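Local coordinates for protein DyP-type peroxidase (Thermobifida cellulosilytica, PDB 4GS1) that binds a haem and, as a DyP-type (dye-decolourising) peroxidase, probably uses hydrogen peroxide to oxidise dyes and other substrates, at residues 85-90 with 162-167; 75-80 with 107-112; 101-106 with 158-163; 54-59 with 167-172; 148-153 with 377-382. All blocks are in the same frame, centred on the assembly; numbering follows the deposited sequence. Where two conformers were deposited one is given.

Contacts 2 and 4 lay helices 66-90 and 158-172 on one ferredoxin-like sheet, contact 1 packs these helices together, contact 3 sets 101-106 against the second, and contact 5 joins the sheet's opposite side to the C-terminal half. Contacts 1, 3 and 4 share helix 158-172 and also reach the second subunit; the centres of contacts 1 and 3 are about 8 Å apart. Contacts 2 and 4, about 9 Å between centres, meet at Trp80, whose NE1 bonds Leu168 O. Contacts 2 and 5 are nearer still, about 6 Å between centres, with Ile111 O bonded to Ala378 N. The haem pocket is built from residues between 201 and 371, so none of the five contacts supplies one.

Contact 1. Residues 85-90 with 162-167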
# COMPACT_ATOMS: atom_id res chain seq x y z
N ALA B 85 21.32 11.04 -4.25
CA ALA B 85 22.26 10.89 -5.37
C ALA B 85 22.61 9.43 -5.60
O ALA B 85 22.61 8.96 -6.74
CB ALA B 85 23.51 11.72 -5.12
N ARG B 86 22.91 8.71 -4.52
CA ARG B 86 23.26 7.29 -4.62
C ARG B 86 22.06 6.43 -5.01
O ARG B 86 22.20 5.50 -5.80
CB ARG B 86 23.84 6.78 -3.30
CG ARG B 86 25.34 6.96 -3.13
CD ARG B 86 25.86 6.11 -1.96
NE ARG B 86 25.40 6.60 -0.66
CZ ARG B 86 24.31 6.18 -0.02
NH1 ARG B 86 23.53 5.25 -0.56
NH2 ARG B 86 23.98 6.70 1.15
N LEU B 87 20.90 6.73 -4.42
CA LEU B 87 19.68 5.99 -4.74
C LEU B 87 19.30 6.15 -6.20
O LEU B 87 18.92 5.18 -6.86
CB LEU B 87 18.52 6.47 -3.86
CG LEU B 87 18.56 6.07 -2.38
CD1 LEU B 87 17.56 6.88 -1.58
CD2 LEU B 87 18.28 4.59 -2.24
N HIS B 88 19.40 7.38 -6.72
CA HIS B 88 19.10 7.65 -8.12
C HIS B 88 20.05 6.87 -9.03
O HIS B 88 19.65 6.33 -10.06
CB HIS B 88 19.19 9.16 -8.42
CG HIS B 88 18.07 9.98 -7.84
ND1 HIS B 88 18.25 11.27 -7.39
CD2 HIS B 88 16.76 9.70 -7.64
CE1 HIS B 88 17.10 11.75 -6.94
NE2 HIS B 88 16.17 10.81 -7.08
N ALA B 89 21.32 6.79 -8.63
CA ALA B 89 22.33 6.16 -9.46
C ALA B 89 22.37 4.63 -9.33
O ALA B 89 22.54 3.93 -10.33
CB ALA B 89 23.70 6.74 -9.13
N ASP B 90 22.21 4.13 -8.11
CA ASP B 90 22.49 2.72 -7.82
C ASP B 90 21.34 1.94 -7.17
O ASP B 90 21.44 0.72 -7.01
CB ASP B 90 23.72 2.61 -6.90
CG ASP B 90 24.98 3.12 -7.54
OD1 ASP B 90 25.87 3.58 -6.80
OD2 ASP B 90 25.09 3.07 -8.79
N ALA B 162 9.93 0.84 -0.44
CA ALA B 162 10.05 0.67 1.01
C ALA B 162 11.52 0.65 1.46
O ALA B 162 11.86 1.17 2.52
CB ALA B 162 9.33 -0.60 1.47
N ALA B 163 12.38 0.07 0.64
CA ALA B 163 13.80 0.02 0.96
C ALA B 163 14.41 1.41 0.95
O ALA B 163 15.19 1.76 1.83
CB ALA B 163 14.54 -0.91 0.00
N ALA B 164 14.03 2.22 -0.04
CA ALA B 164 14.54 3.58 -0.14
C ALA B 164 14.06 4.42 1.04
O ALA B 164 14.83 5.18 1.62
CB ALA B 164 14.10 4.22 -1.46
N VAL B 165 12.78 4.27 1.40
CA VAL B 165 12.21 5.02 2.50
C VAL B 165 12.91 4.72 3.82
O VAL B 165 13.28 5.64 4.57
CB VAL B 165 10.71 4.74 2.63
CG1 VAL B 165 10.18 5.22 3.98
CG2 VAL B 165 9.97 5.42 1.49
N ASP B 166 13.12 3.44 4.11
CA ASP B 166 13.74 3.06 5.38
C ASP B 166 15.17 3.60 5.46
O ASP B 166 15.62 4.07 6.51
CB ASP B 166 13.69 1.54 5.58
CG ASP B 166 12.27 1.03 5.85
OD1 ASP B 166 11.43 1.82 6.30
OD2 ASP B 166 12.00 -0.17 5.60
N GLU B 167 15.87 3.54 4.33
CA GLU B 167 17.22 4.09 4.26
C GLU B 167 17.25 5.60 4.54
O GLU B 167 18.06 6.07 5.36
CB GLU B 167 17.85 3.78 2.90
CG GLU B 167 19.21 4.43 2.68
CD GLU B 167 19.82 4.08 1.33
OE1 GLU B 167 19.57 2.96 0.82
OE2 GLU B 167 20.54 4.93 0.78
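Glu167 spans the gap to Arg86 and Leu87 because its CG is anti to the backbone N (chi1 174°) and the chain beyond stays extended, carrying the carboxylate off its own helix toward 85-90. Arg86 answers with a chain bent at its third torsion, which turns the guanidinium back toward the neighbouring helix. The resulting salt bridge runs from Arg86 NH1 to Glu167 OE2 at 3.3 Å, with an N-H...O angle of 160°. OE2 lies close to the guanidinium plane, at its edge, while NH1 meets OE2 from the syn side but tilted out of the carboxylate plane. His83 ND1 also bonds OE2, and Glu93 N bonds OE1, so both oxygens are gripped. The two segments belong to the two helices that pack on one face of the ferredoxin-like sheet; they run nearly antiparallel, their axes 11.7 Å apart. Beneath the ionic pair Leu87 comes from the direction opposite to Glu167: its CD2 lies 3.7 Å from Glu167 OE1 and 4.3 Å from Ala164 CB. Losing the carboxylate to an alanine here would probably leave Arg86 NH1, His83 ND1 and the backbone N of Glu93 without the carboxylate they share and remove part of the cover over Leu87. Leu105 touches both Leu87 and Ala164, while Asp166 forms a salt bridge with Arg334 of the second subunit.

Contact 2. Residues 75-80 with 107-112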
# COMPACT_ATOMS: atom_id res chain seq x y z
N THR B 75 22.32 19.44 8.38
CA THR B 75 22.63 18.02 8.50
C THR B 75 21.63 17.14 7.76
O THR B 75 22.00 16.26 6.98
CB THR B 75 22.66 17.58 9.97
OG1 THR B 75 23.76 18.22 10.64
CG2 THR B 75 22.83 16.08 10.08
N ALA B 76 20.34 17.39 8.00
CA ALA B 76 19.30 16.57 7.40
C ALA B 76 19.26 16.74 5.88
O ALA B 76 19.24 15.76 5.13
CB ALA B 76 17.94 16.90 8.00
N LEU B 77 19.23 17.99 5.43
CA LEU B 77 19.12 18.27 4.00
C LEU B 77 20.31 17.73 3.20
O LEU B 77 20.13 17.16 2.11
CB LEU B 77 18.93 19.77 3.76
CG LEU B 77 17.59 20.36 4.24
CD1 LEU B 77 17.67 21.88 4.28
CD2 LEU B 77 16.44 19.94 3.35
N ARG B 78 21.52 17.90 3.72
CA ARG B 78 22.72 17.37 3.06
C ARG B 78 22.71 15.85 3.02
O ARG B 78 23.02 15.25 1.99
CB ARG B 78 24.01 17.86 3.73
CG ARG B 78 25.27 17.40 2.97
CD ARG B 78 26.54 17.40 3.82
NE ARG B 78 26.50 18.39 4.90
CZ ARG B 78 26.38 18.09 6.18
NH1 ARG B 78 26.30 16.82 6.57
NH2 ARG B 78 26.34 19.05 7.09
N THR B 79 22.36 15.24 4.14
CA THR B 79 22.34 13.78 4.23
C THR B 79 21.34 13.18 3.23
O THR B 79 21.68 12.24 2.50
CB THR B 79 22.03 13.32 5.66
OG1 THR B 79 23.07 13.78 6.53
CG2 THR B 79 21.94 11.81 5.73
N TRP B 80 20.12 13.71 3.20
CA TRP B 80 19.13 13.21 2.25
C TRP B 80 19.59 13.43 0.81
O TRP B 80 19.37 12.59 -0.05
CB TRP B 80 17.77 13.88 2.46
CG TRP B 80 17.02 13.43 3.70
CD1 TRP B 80 17.07 12.20 4.30
CD2 TRP B 80 16.10 14.22 4.45
NE1 TRP B 80 16.23 12.18 5.40
CE2 TRP B 80 15.62 13.41 5.51
CE3 TRP B 80 15.61 15.53 4.34
CZ2 TRP B 80 14.69 13.87 6.45
CZ3 TRP B 80 14.70 15.99 5.27
CH2 TRP B 80 14.25 15.16 6.32
N VAL B 107 13.58 10.81 -5.57
CA VAL B 107 13.50 11.44 -4.26
C VAL B 107 13.38 12.96 -4.40
O VAL B 107 14.18 13.60 -5.09
CB VAL B 107 14.76 11.12 -3.40
CG1 VAL B 107 14.64 11.73 -2.01
CG2 VAL B 107 14.96 9.61 -3.28
N THR B 108 12.37 13.54 -3.74
CA THR B 108 12.14 14.98 -3.71
C THR B 108 12.32 15.49 -2.28
O THR B 108 11.82 14.88 -1.34
CB THR B 108 10.70 15.32 -4.11
OG1 THR B 108 10.30 14.51 -5.23
CG2 THR B 108 10.56 16.81 -4.47
N ILE B 109 13.00 16.63 -2.12
CA ILE B 109 13.27 17.17 -0.79
C ILE B 109 12.62 18.54 -0.60
O ILE B 109 12.83 19.45 -1.41
CB ILE B 109 14.81 17.29 -0.54
CG1 ILE B 109 15.50 15.93 -0.69
CG2 ILE B 109 15.08 17.86 0.83
CD1 ILE B 109 17.05 16.03 -0.70
N GLY B 110 11.84 18.71 0.45
CA GLY B 110 11.14 19.97 0.66
C GLY B 110 11.28 20.54 2.06
O GLY B 110 11.69 19.85 3.00
N ILE B 111 10.89 21.81 2.19
CA ILE B 111 11.13 22.60 3.39
C ILE B 111 9.85 23.33 3.80
O ILE B 111 9.20 23.96 2.97
CB ILE B 111 12.24 23.63 3.11
CG1 ILE B 111 13.59 22.93 2.97
CG2 ILE B 111 12.31 24.70 4.21
CD1 ILE B 111 14.67 23.79 2.32
N GLY B 112 9.49 23.24 5.08
CA GLY B 112 8.29 23.89 5.56
C GLY B 112 8.55 25.27 6.13
O GLY B 112 9.66 25.56 6.58
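In the split beta-alpha-beta crossover of the N-terminal half, helix 66-90 packs on strand 106-111, and Leu77 and Trp80 are the helix residues that meet Ile109 and Ile111. The short segments run close to antiparallel, at 167°, with axes 9.9 Å apart. Ile109 is central, met by both Leu77 and Trp80. Leu77 CG stands anti to the carbonyl carbon (chi1 -68°), and the two methyls then divide the work: CD2 presses on Ile109 CG2 at 3.5 Å, while CD1 touches Ile111 CD1 at 4.1 Å. Leu77 crosses Ile111 at about a right angle but Ile109 more obliquely. The other branch of Ile109 reaches along the helix, where CD1 lies 3.9 Å from Trp80 CB. Trp80 touches the strand chiefly by the root of its side chain, Ile109 CG2 standing obliquely to the ring, and its indole extends over the sheet, against Leu149 and Leu151. The indole NE1 bonds Leu168 O of helix 158-172, which would help hold the ring's rotation. Alternate strand residues facing a helix across an apolar layer, with strand 149-155 lying between 106-111 and 50-58, are what the ferredoxin-like fold provides.

Contact 3. Residues 101-106 with 158-163; sequences LPASLM and PMVLAA
Leu101 meets Val160 through its backbone: Leu101 O lies 3.8 Å from Val160 CG2, while the leucine side chain starts off away from the helix. This is where the segment leading into strand 106-111 of the ferredoxin-like sheet passes the first turn of helix 158-172. The same leucine makes backbone hydrogen bonds to the second subunit, and its side chain packs on Ala190 there. Pro102 likewise offers its carbonyl, with O 4.0 Å from Val160 CG1. At Ala103 the backbone takes a left-handed conformation (phi 55°), repeated at Ser104, which swings the chain round and directs the alanine CB at the helix, 4.2 Å from Val160 CG2. The Ser104 hydroxyl turns elsewhere and bonds Met28 O. Leu105 then returns to the helix: its CD2 approaches Val160 CG1 at 4.2 Å, and its side chain also touches Val153 and Ala155 of the next strand. One valine therefore serves four residues in turn, its two methyls splitting the partners between them. The turn that carries it is fixed by Asp157, whose OD2 accepts bonds from the backbone N of both Met159 and Val160. Val160 CG1 lies anti to the backbone N (chi1 173°), which leaves CG2 facing Leu101 O and Ala103 CB.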
# COMPACT_ATOMS: atom_id res chain seq x y z
N LEU B 101 14.92 -4.30 -10.32
CA LEU B 101 15.27 -3.30 -11.32
C LEU B 101 15.15 -1.88 -10.73
O LEU B 101 14.65 -1.73 -9.60
CB LEU B 101 14.36 -3.47 -12.55
CG LEU B 101 14.55 -4.81 -13.27
CD1 LEU B 101 13.53 -4.96 -14.38
CD2 LEU B 101 15.95 -4.91 -13.83
N PRO B 102 15.62 -0.85 -11.45
CA PRO B 102 15.65 0.49 -10.84
C PRO B 102 14.27 1.07 -10.53
O PRO B 102 14.14 1.85 -9.58
CB PRO B 102 16.36 1.34 -11.89
CG PRO B 102 17.25 0.36 -12.62
CD PRO B 102 16.43 -0.90 -12.68
N ALA B 103 13.27 0.72 -11.34
CA ALA B 103 11.88 1.09 -11.07
C ALA B 103 11.64 2.59 -10.89
O ALA B 103 10.79 2.99 -10.09
CB ALA B 103 11.36 0.32 -9.85
N SER B 104 12.37 3.40 -11.65
CA SER B 104 12.12 4.85 -11.70
C SER B 104 12.20 5.53 -10.34
O SER B 104 11.47 6.50 -10.08
CB SER B 104 10.75 5.15 -12.34
OG SER B 104 10.72 4.74 -13.70
N LEU B 105 13.07 5.02 -9.47
CA LEU B 105 13.17 5.54 -8.10
C LEU B 105 13.57 7.01 -8.10
O LEU B 105 14.55 7.39 -8.73
CB LEU B 105 14.18 4.72 -7.29
CG LEU B 105 14.48 5.20 -5.88
CD1 LEU B 105 13.20 5.21 -5.05
CD2 LEU B 105 15.53 4.29 -5.23
N MET B 106 12.79 7.83 -7.39
CA MET B 106 13.04 9.26 -7.35
C MET B 106 12.77 9.84 -5.97
O MET B 106 11.83 9.40 -5.29
CB MET B 106 12.19 9.99 -8.41
CG MET B 106 10.71 9.61 -8.40
SD MET B 106 9.74 10.51 -9.65
CE MET B 106 10.41 9.87 -11.18
N PRO B 158 6.83 -1.44 -5.08
CA PRO B 158 6.65 -1.12 -3.66
C PRO B 158 7.81 -1.59 -2.77
O PRO B 158 8.02 -1.01 -1.70
CB PRO B 158 5.36 -1.86 -3.29
CG PRO B 158 5.34 -3.05 -4.24
CD PRO B 158 5.87 -2.47 -5.54
N MET B 159 8.54 -2.62 -3.18
CA MET B 159 9.69 -3.08 -2.40
C MET B 159 10.90 -2.16 -2.60
O MET B 159 11.61 -1.83 -1.64
CB MET B 159 10.01 -4.54 -2.74
CG MET B 159 11.07 -5.14 -1.86
SD MET B 159 10.55 -5.15 -0.13
CE MET B 159 11.24 -6.74 0.35
N VAL B 160 11.13 -1.74 -3.83
CA VAL B 160 12.15 -0.73 -4.08
C VAL B 160 11.83 0.52 -3.26
O VAL B 160 12.70 1.08 -2.59
CB VAL B 160 12.23 -0.37 -5.58
CG1 VAL B 160 13.18 0.82 -5.81
CG2 VAL B 160 12.69 -1.59 -6.37
N LEU B 161 10.57 0.93 -3.28
CA LEU B 161 10.14 2.11 -2.52
C LEU B 161 10.37 1.96 -1.02
O LEU B 161 10.93 2.85 -0.40
CB LEU B 161 8.67 2.43 -2.80
CG LEU B 161 8.06 3.58 -2.00
CD1 LEU B 161 8.82 4.86 -2.25
CD2 LEU B 161 6.58 3.75 -2.37
N ALA B 162 9.93 0.84 -0.44
CA ALA B 162 10.05 0.67 1.01
C ALA B 162 11.52 0.65 1.46
O ALA B 162 11.86 1.17 2.52
CB ALA B 162 9.33 -0.60 1.47
N ALA B 163 12.38 0.07 0.64
CA ALA B 163 13.80 0.02 0.96
C ALA B 163 14.41 1.41 0.95
O ALA B 163 15.19 1.76 1.83
CB ALA B 163 14.54 -0.91 0.00

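Contact 4. Residues 54-59 with 167-172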
# COMPACT_ATOMS: atom_id res chain seq x y z
N ILE B 54 6.54 11.74 3.28
CA ILE B 54 6.89 11.75 4.70
C ILE B 54 7.20 13.16 5.16
O ILE B 54 8.07 13.83 4.60
CB ILE B 54 8.12 10.86 4.99
CG1 ILE B 54 7.93 9.47 4.37
CG2 ILE B 54 8.35 10.73 6.51
CD1 ILE B 54 9.20 8.86 3.82
N ALA B 55 6.49 13.61 6.20
CA ALA B 55 6.77 14.92 6.79
C ALA B 55 7.57 14.71 8.07
O ALA B 55 7.27 13.80 8.85
CB ALA B 55 5.47 15.67 7.09
N PHE B 56 8.60 15.52 8.27
CA PHE B 56 9.47 15.39 9.45
C PHE B 56 9.50 16.68 10.25
O PHE B 56 9.36 17.76 9.68
CB PHE B 56 10.92 15.14 9.04
CG PHE B 56 11.15 13.90 8.21
CD1 PHE B 56 11.66 12.74 8.80
CD2 PHE B 56 10.92 13.89 6.84
CE1 PHE B 56 11.91 11.61 8.04
CE2 PHE B 56 11.16 12.76 6.07
CZ PHE B 56 11.65 11.62 6.67
N ASP B 57 9.75 16.58 11.55
CA ASP B 57 10.12 17.74 12.34
C ASP B 57 11.56 17.60 12.81
O ASP B 57 12.05 16.48 12.97
CB ASP B 57 9.22 17.87 13.58
CG ASP B 57 7.81 18.25 13.23
OD1 ASP B 57 7.63 18.99 12.24
OD2 ASP B 57 6.89 17.81 13.93
N LEU B 58 12.23 18.73 13.04
CA LEU B 58 13.50 18.69 13.76
C LEU B 58 13.24 18.25 15.20
O LEU B 58 12.29 18.72 15.83
CB LEU B 58 14.17 20.06 13.78
CG LEU B 58 14.76 20.56 12.47
CD1 LEU B 58 15.46 21.89 12.68
CD2 LEU B 58 15.73 19.53 11.92
N ALA B 59 14.07 17.35 15.71
CA ALA B 59 13.94 16.91 17.10
C ALA B 59 14.43 17.99 18.06
O ALA B 59 15.20 18.87 17.68
CB ALA B 59 14.71 15.63 17.32
N GLU B 167 15.87 3.54 4.33
CA GLU B 167 17.22 4.09 4.26
C GLU B 167 17.25 5.60 4.54
O GLU B 167 18.06 6.07 5.36
CB GLU B 167 17.85 3.78 2.90
CG GLU B 167 19.21 4.43 2.68
CD GLU B 167 19.82 4.08 1.33
OE1 GLU B 167 19.57 2.96 0.82
OE2 GLU B 167 20.54 4.93 0.78
N LEU B 168 16.38 6.36 3.89
CA LEU B 168 16.38 7.81 4.05
C LEU B 168 15.98 8.26 5.46
O LEU B 168 16.59 9.18 6.02
CB LEU B 168 15.47 8.47 3.00
CG LEU B 168 16.02 8.46 1.57
CD1 LEU B 168 14.88 8.61 0.55
CD2 LEU B 168 17.03 9.58 1.38
N VAL B 169 14.97 7.61 6.03
CA VAL B 169 14.50 7.99 7.36
C VAL B 169 15.55 7.66 8.42
O VAL B 169 15.83 8.47 9.31
CB VAL B 169 13.17 7.29 7.70
CG1 VAL B 169 12.78 7.56 9.15
CG2 VAL B 169 12.08 7.80 6.76
N ALA B 170 16.16 6.49 8.30
CA ALA B 170 17.16 6.07 9.28
C ALA B 170 18.42 6.93 9.18
O ALA B 170 19.14 7.11 10.17
CB ALA B 170 17.50 4.61 9.10
N ALA B 171 18.69 7.46 7.99
CA ALA B 171 19.92 8.22 7.75
C ALA B 171 20.01 9.50 8.57
O ALA B 171 21.10 9.93 8.94
CB ALA B 171 20.10 8.52 6.27
N THR B 172 18.86 10.11 8.87
CA THR B 172 18.85 11.40 9.55
C THR B 172 18.33 11.34 10.98
O THR B 172 18.26 12.37 11.66
CB THR B 172 18.05 12.46 8.76
OG1 THR B 172 16.73 11.96 8.49
CG2 THR B 172 18.74 12.77 7.44
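Phe56 reaches Val169 with the far edge of its ring. From CB, which leaves the strand toward the helix, the bond to CG lies anti to the carbonyl carbon (chi1 -60°), and this sends the ring across the space between strand and helix. On one flank CD2 meets CH2 of Trp80, the two rings being inclined at about 45° to each other. One atom further on, CE2 lies against the side chain of Leu151 on the neighbouring strand. On the other flank CE1 comes within 4.0 Å of Val169 CG2, and at the tip CZ is closest to the same methyl, 3.8 Å away. CG2 lies near the ring plane, so the valine meets an edge and the contact is no stacking over the face. A face is used by Ile54, two residues back on the strand: its CG2 sits 3.3 Å above the plane of the Phe56 ring, offset to the rim and 3.4 Å from Phe56 CZ. These alternate residues project from one side of strand 50-58, an inner strand of the ferredoxin-like sheet, onto which helix 158-172 is laid. Val169 leans in from the flank of that helix, and the two side chains are set aslant. Its CG2 also takes Ile54 CD1 at 4.2 Å, so a single methyl meets both the ring edge and the isoleucine tip. Beyond it, Trp328 of the second subunit packs on Val169, while Val178 of strand 176-185 touches both Ile54 and Phe56.

Contact 5. Residues 148-153 with 377-382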
# COMPACT_ATOMS: atom_id res chain seq x y z
N ASP B 148 8.34 20.46 9.43
CA ASP B 148 9.53 21.28 9.13
C ASP B 148 10.16 20.90 7.79
O ASP B 148 10.72 21.76 7.09
CB ASP B 148 10.59 21.10 10.22
CG ASP B 148 10.17 21.66 11.57
OD1 ASP B 148 9.31 22.56 11.65
OD2 ASP B 148 10.75 21.18 12.58
N LEU B 149 10.10 19.61 7.45
CA LEU B 149 10.80 19.05 6.30
C LEU B 149 9.95 17.97 5.64
O LEU B 149 9.07 17.39 6.28
CB LEU B 149 12.13 18.42 6.75
CG LEU B 149 13.17 19.39 7.31
CD1 LEU B 149 14.20 18.64 8.16
CD2 LEU B 149 13.84 20.14 6.17
N MET B 150 10.24 17.68 4.37
CA MET B 150 9.47 16.72 3.61
C MET B 150 10.35 15.86 2.70
O MET B 150 11.30 16.37 2.09
CB MET B 150 8.42 17.47 2.77
CG MET B 150 7.46 16.60 2.00
SD MET B 150 8.08 16.13 0.38
CE MET B 150 8.61 17.70 -0.29
N LEU B 151 10.05 14.57 2.61
CA LEU B 151 10.57 13.73 1.54
C LEU B 151 9.38 13.18 0.74
O LEU B 151 8.40 12.72 1.33
CB LEU B 151 11.42 12.56 2.07
CG LEU B 151 12.79 12.89 2.66
CD1 LEU B 151 13.44 11.62 3.18
CD2 LEU B 151 13.67 13.55 1.60
N GLN B 152 9.45 13.26 -0.58
CA GLN B 152 8.54 12.51 -1.44
C GLN B 152 9.41 11.44 -2.09
O GLN B 152 10.38 11.77 -2.78
CB GLN B 152 7.90 13.39 -2.51
CG GLN B 152 6.98 12.61 -3.48
CD GLN B 152 6.47 13.44 -4.64
OE1 GLN B 152 7.22 14.17 -5.30
NE2 GLN B 152 5.19 13.31 -4.92
N VAL B 153 9.09 10.18 -1.85
CA VAL B 153 9.86 9.09 -2.44
C VAL B 153 8.92 8.33 -3.37
O VAL B 153 7.81 7.98 -2.98
CB VAL B 153 10.43 8.15 -1.36
CG1 VAL B 153 11.49 7.22 -1.97
CG2 VAL B 153 11.04 8.94 -0.20
N PHE B 377 4.90 22.87 1.28
CA PHE B 377 6.35 22.74 1.29
C PHE B 377 6.99 23.46 0.13
O PHE B 377 6.48 23.43 -1.00
CB PHE B 377 6.78 21.26 1.23
CG PHE B 377 6.42 20.49 2.46
CD1 PHE B 377 7.12 20.67 3.64
CD2 PHE B 377 5.39 19.56 2.44
CE1 PHE B 377 6.79 19.95 4.79
CE2 PHE B 377 5.06 18.84 3.58
CZ PHE B 377 5.76 19.04 4.75
N ALA B 378 8.10 24.14 0.41
CA ALA B 378 8.92 24.77 -0.61
C ALA B 378 9.93 23.74 -1.11
O ALA B 378 10.63 23.09 -0.32
CB ALA B 378 9.64 25.99 -0.03
N VAL B 379 10.01 23.58 -2.42
CA VAL B 379 10.89 22.58 -3.01
C VAL B 379 11.88 23.28 -3.93
O VAL B 379 11.59 23.59 -5.08
CB VAL B 379 10.09 21.51 -3.77
CG1 VAL B 379 11.02 20.52 -4.46
CG2 VAL B 379 9.16 20.77 -2.80
N PRO B 380 13.08 23.56 -3.40
CA PRO B 380 14.01 24.39 -4.18
C PRO B 380 14.73 23.66 -5.31
O PRO B 380 14.78 22.43 -5.33
CB PRO B 380 15.01 24.89 -3.12
CG PRO B 380 14.95 23.89 -2.02
CD PRO B 380 13.55 23.30 -2.03
N ALA B 381 15.29 24.43 -6.25
CA ALA B 381 16.21 23.89 -7.23
C ALA B 381 17.63 24.08 -6.70
O ALA B 381 17.98 25.16 -6.24
CB ALA B 381 16.04 24.63 -8.55
N ALA B 382 18.43 23.03 -6.77
CA ALA B 382 19.83 23.13 -6.33
C ALA B 382 20.76 23.02 -7.52
O ALA B 382 20.53 22.20 -8.42
CB ALA B 382 20.15 22.05 -5.30
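Between the sheets of the N-terminal and C-terminal halves lies a CH-pi and Met-aromatic pair, Met150 on Phe377. The strand segments cross at 63°, so they meet mainly through side chains and do not pair as neighbouring strands. Met150 CB stands 3.4 Å from the centroid of the Phe377 ring and only 3° off its normal, squarely over the face. CG, anti to the backbone N (chi1 -176°), follows across the ring, 3.6 Å from Phe377 CD2 and equally near CE2. In the conformer given, one of two, the sulfur stays above the face but at a distance, with SD 5.2 Å from the ring centroid, and the bent chain ends with Met150 CE 4.0 Å from Val379 CG2. Leu149 O also approaches the ring, 3.7 Å from Phe377 CE1. Replacing the aromatic ring by an alanine would probably open a gap under Met150 and leave its CG and thioether end freer to turn. At the start of strand 149-155 a classic beta bulge sets Asp148 and Leu149 both opposite Phe56. Met150 faces the C-terminal half, whereas Leu149 and Leu151 point the other way, against helix 66-90, and Leu151 also touches helix 158-172.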